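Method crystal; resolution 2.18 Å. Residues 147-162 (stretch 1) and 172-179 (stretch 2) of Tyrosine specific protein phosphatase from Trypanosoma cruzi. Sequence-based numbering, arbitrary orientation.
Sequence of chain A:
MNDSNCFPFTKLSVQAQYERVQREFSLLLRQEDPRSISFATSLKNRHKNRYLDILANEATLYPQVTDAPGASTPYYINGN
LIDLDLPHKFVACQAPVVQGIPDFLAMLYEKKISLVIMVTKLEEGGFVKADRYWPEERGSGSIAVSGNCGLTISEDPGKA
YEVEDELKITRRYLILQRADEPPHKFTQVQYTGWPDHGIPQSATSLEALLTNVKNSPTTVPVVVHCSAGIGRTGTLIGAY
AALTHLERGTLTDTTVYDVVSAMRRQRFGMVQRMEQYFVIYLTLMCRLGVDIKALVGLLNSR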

# COMPACT_ATOMS: atom_id res chain seq x y z
N GLY A 147 3.63 -4.56 -2.03
CA GLY A 147 3.50 -4.14 -3.41
C GLY A 147 4.79 -3.58 -4.00
O GLY A 147 5.69 -3.19 -3.26
N ASN A 148 4.86 -3.55 -5.33
CA ASN A 148 6.01 -3.00 -6.03
C ASN A 148 7.32 -3.66 -5.63
O ASN A 148 8.33 -2.98 -5.44
CB ASN A 148 6.09 -1.48 -5.82
CG ASN A 148 4.90 -0.74 -6.42
OD1 ASN A 148 4.37 -1.12 -7.45
ND2 ASN A 148 4.49 0.33 -5.76
N CYS A 149 7.29 -4.99 -5.49
CA CYS A 149 8.46 -5.79 -5.10
C CYS A 149 9.01 -5.50 -3.70
O CYS A 149 10.11 -5.97 -3.35
CB CYS A 149 9.56 -5.70 -6.17
SG CYS A 149 9.05 -6.49 -7.71
N GLY A 150 8.25 -4.75 -2.91
CA GLY A 150 8.52 -4.59 -1.50
C GLY A 150 9.41 -3.43 -1.08
O GLY A 150 10.52 -3.26 -1.59
N LEU A 151 8.92 -2.63 -0.15
CA LEU A 151 9.74 -1.61 0.50
C LEU A 151 9.55 -1.71 2.00
O LEU A 151 8.48 -2.12 2.48
CB LEU A 151 9.37 -0.20 0.03
CG LEU A 151 9.63 0.21 -1.43
CD1 LEU A 151 8.33 0.34 -2.22
CD2 LEU A 151 10.41 1.52 -1.48
N THR A 152 10.58 -1.34 2.74
CA THR A 152 10.46 -1.23 4.18
C THR A 152 10.70 0.23 4.52
O THR A 152 11.55 0.88 3.91
CB THR A 152 11.49 -2.13 4.88
OG1 THR A 152 11.19 -3.51 4.58
CG2 THR A 152 11.47 -1.93 6.40
N ILE A 153 9.91 0.76 5.45
CA ILE A 153 10.15 2.12 5.94
C ILE A 153 10.34 2.07 7.47
O ILE A 153 9.59 1.38 8.18
CB ILE A 153 9.05 3.10 5.45
CG1 ILE A 153 9.27 4.51 6.00
CG2 ILE A 153 7.68 2.59 5.81
CD1 ILE A 153 8.25 5.54 5.43
N SER A 154 11.37 2.75 7.96
CA SER A 154 11.77 2.60 9.35
C SER A 154 12.01 3.94 10.00
O SER A 154 12.30 4.93 9.32
CB SER A 154 13.07 1.79 9.46
OG SER A 154 13.05 0.64 8.64
N GLU A 155 11.93 3.96 11.33
CA GLU A 155 12.30 5.14 12.08
C GLU A 155 13.83 5.22 12.08
O GLU A 155 14.50 4.22 12.27
CB GLU A 155 11.77 5.06 13.51
CG GLU A 155 12.13 6.28 14.36
CD GLU A 155 11.30 6.41 15.62
OE1 GLU A 155 10.53 5.46 15.94
OE2 GLU A 155 11.42 7.47 16.29
N ASP A 156 14.38 6.41 11.81
CA ASP A 156 15.83 6.59 11.82
C ASP A 156 16.36 6.32 13.23
O ASP A 156 15.98 7.02 14.18
CB ASP A 156 16.19 8.00 11.35
CG ASP A 156 17.69 8.18 11.08
OD1 ASP A 156 18.53 7.66 11.87
OD2 ASP A 156 18.02 8.86 10.08
N PRO A 157 17.21 5.28 13.38
CA PRO A 157 17.70 4.86 14.70
C PRO A 157 18.49 5.95 15.41
O PRO A 157 18.60 5.91 16.64
CB PRO A 157 18.65 3.70 14.38
CG PRO A 157 18.23 3.20 13.04
CD PRO A 157 17.66 4.38 12.30
N GLY A 158 19.05 6.89 14.66
CA GLY A 158 19.91 7.89 15.25
C GLY A 158 19.26 9.26 15.26
O GLY A 158 19.95 10.28 15.39
N LYS A 159 17.94 9.29 15.13
CA LYS A 159 17.21 10.55 15.12
C LYS A 159 15.73 10.30 15.40
O LYS A 159 14.99 9.91 14.50
CB LYS A 159 17.41 11.23 13.77
CG LYS A 159 17.34 12.74 13.80
CD LYS A 159 17.80 13.32 12.47
CE LYS A 159 17.68 14.83 12.46
NZ LYS A 159 18.00 15.39 11.12
N ALA A 160 15.30 10.55 16.64
CA ALA A 160 13.92 10.27 17.06
C ALA A 160 12.87 11.24 16.50
O ALA A 160 13.19 12.37 16.09
CB ALA A 160 13.84 10.24 18.58
N TYR A 161 11.61 10.80 16.49
CA TYR A 161 10.50 11.65 16.07
C TYR A 161 10.46 12.89 16.95
O TYR A 161 10.68 12.79 18.16
CB TYR A 161 9.16 10.93 16.26
CG TYR A 161 8.79 9.88 15.23
CD1 TYR A 161 9.66 9.53 14.20
CD2 TYR A 161 7.56 9.24 15.31
CE1 TYR A 161 9.30 8.55 13.27
CE2 TYR A 161 7.19 8.27 14.39
CZ TYR A 161 8.06 7.92 13.37
OH TYR A 161 7.69 6.96 12.45
N GLU A 162 10.19 14.06 16.37
CA GLU A 162 10.08 15.29 17.17
C GLU A 162 8.65 15.81 17.17
O GLU A 162 8.01 15.89 16.13
CB GLU A 162 11.03 16.36 16.64
CG GLU A 162 12.50 15.94 16.63
CD GLU A 162 13.40 16.96 15.95
OE1 GLU A 162 12.89 18.01 15.53
OE2 GLU A 162 14.62 16.70 15.84
N ARG A 172 9.18 13.42 11.50
CA ARG A 172 9.55 12.01 11.49
C ARG A 172 10.73 11.83 10.55
O ARG A 172 10.67 12.21 9.38
CB ARG A 172 8.36 11.15 11.04
CG ARG A 172 7.10 11.34 11.90
CD ARG A 172 5.96 10.41 11.48
NE ARG A 172 4.85 10.50 12.42
CZ ARG A 172 3.77 11.27 12.26
NH1 ARG A 172 3.63 12.03 11.18
NH2 ARG A 172 2.82 11.27 13.19
N TYR A 173 11.82 11.28 11.08
CA TYR A 173 13.01 11.04 10.27
C TYR A 173 13.00 9.55 9.93
O TYR A 173 13.02 8.69 10.81
CB TYR A 173 14.29 11.48 11.02
CG TYR A 173 14.18 12.92 11.47
CD1 TYR A 173 14.44 13.97 10.58
CD2 TYR A 173 13.76 13.25 12.75
CE1 TYR A 173 14.30 15.30 10.97
CE2 TYR A 173 13.63 14.56 13.16
CZ TYR A 173 13.90 15.58 12.26
OH TYR A 173 13.77 16.90 12.65
N LEU A 174 12.95 9.28 8.63
CA LEU A 174 12.59 7.96 8.15
C LEU A 174 13.66 7.39 7.21
O LEU A 174 14.45 8.13 6.62
CB LEU A 174 11.22 8.03 7.45
CG LEU A 174 10.06 8.43 8.37
CD1 LEU A 174 8.82 8.84 7.58
CD2 LEU A 174 9.72 7.28 9.33
N ILE A 175 13.69 6.07 7.11
CA ILE A 175 14.59 5.41 6.18
C ILE A 175 13.80 4.45 5.30
O ILE A 175 13.14 3.53 5.81
CB ILE A 175 15.73 4.66 6.93
CG1 ILE A 175 16.53 5.64 7.79
CG2 ILE A 175 16.65 3.98 5.94
CD1 ILE A 175 17.66 4.97 8.61
N LEU A 176 13.83 4.68 3.99
CA LEU A 176 13.20 3.77 3.04
C LEU A 176 14.25 2.82 2.50
O LEU A 176 15.36 3.25 2.14
CB LEU A 176 12.59 4.55 1.87
CG LEU A 176 11.14 4.98 2.07
CD1 LEU A 176 10.72 5.98 0.98
CD2 LEU A 176 10.26 3.75 2.03
N GLN A 177 13.91 1.53 2.44
CA GLN A 177 14.83 0.55 1.88
C GLN A 177 14.14 -0.53 1.04
O GLN A 177 13.04 -0.99 1.38
CB GLN A 177 15.65 -0.10 3.00
CG GLN A 177 16.97 -0.69 2.50
CD GLN A 177 17.80 -1.31 3.62
OE1 GLN A 177 17.44 -1.23 4.80
NE2 GLN A 177 18.91 -1.94 3.24
N ARG A 178 14.79 -0.92 -0.06
CA ARG A 178 14.44 -2.12 -0.82
C ARG A 178 15.58 -3.10 -0.60
O ARG A 178 16.72 -2.69 -0.38
CB ARG A 178 14.33 -1.85 -2.32
CG ARG A 178 13.47 -0.66 -2.73
CD ARG A 178 13.30 -0.60 -4.25
NE ARG A 178 12.15 -1.39 -4.69
CZ ARG A 178 10.98 -0.86 -5.03
NH1 ARG A 178 10.80 0.45 -5.00
NH2 ARG A 178 9.98 -1.65 -5.41
N ALA A 179 15.29 -4.40 -0.68
CA ALA A 179 16.33 -5.40 -0.48
C ALA A 179 17.45 -5.29 -1.51
O ALA A 179 17.19 -5.09 -2.71
CB ALA A 179 15.74 -6.80 -0.48
O HOH W 1 13.90 1.00 6.17
O HOH W 2 15.91 10.12 8.36
O HOH W 3 12.67 9.48 13.43

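Strand 151-155 lies beside the strand that includes residues 172-177, their N-to-C directions 153° apart and their axes approaching to 4.6 Å, so the pairing is antiparallel. The hydrogen bonds fix the register. Thr152 and Gln177 exchange two, Thr152 N to Gln177 O at 2.8 Å and Gln177 N to Thr152 O at 2.9 Å; Ser154 and Ile175 repeat the pattern, with Ser154 N to Ile175 O at 2.9 Å and Ile175 N to Ser154 O at 2.8 Å. Between these pairs sits the non-hydrogen-bonded pair Ile153 and Leu176, whose CA atoms come within 4.5 Å. Beyond the strand, Asp156 N still donates to Tyr173 O (2.8 Å, 164° at the hydrogen), carrying the ladder into a type I turn, Asp156 to Lys159. That turn is closed by Lys159 N to Asp156 O at 3.1 Å, while Asp156 OD1 accepts from Gly158 N at 2.9 Å.

Side chains alternate across the sheet. Ile153 and Leu176 share one face, where Ile153 CB lies 3.7 Å from Leu176 CD2 and Ile153 CD1 reaches Leu174 CD1 at 4.0 Å, an apolar cluster of buried residues. The other face carries Thr152, Gln177, Ser154 and Ile175; there water 1 joins Ser154 OG (2.6 Å) to Ile175 O (2.7 Å).

Past the turn, aromatic rings dominate. Tyr173, which has the largest area covered by the opposing stretch, receives Lys159 over one face: Lys159 CE is 3.7 Å from the ring centroid, only 11° off the normal, whereas Lys159 NZ makes an off-centre cation-pi contact at 4.2 Å. Similarly, Arg172 CG stands 3.7 Å from the Tyr161 centroid, 5° off the normal, so its aliphatic portion packs on the ring. Water 3 donates to Lys159 O (2.6 Å) and Tyr173 O (2.8 Å), bridging the backbones.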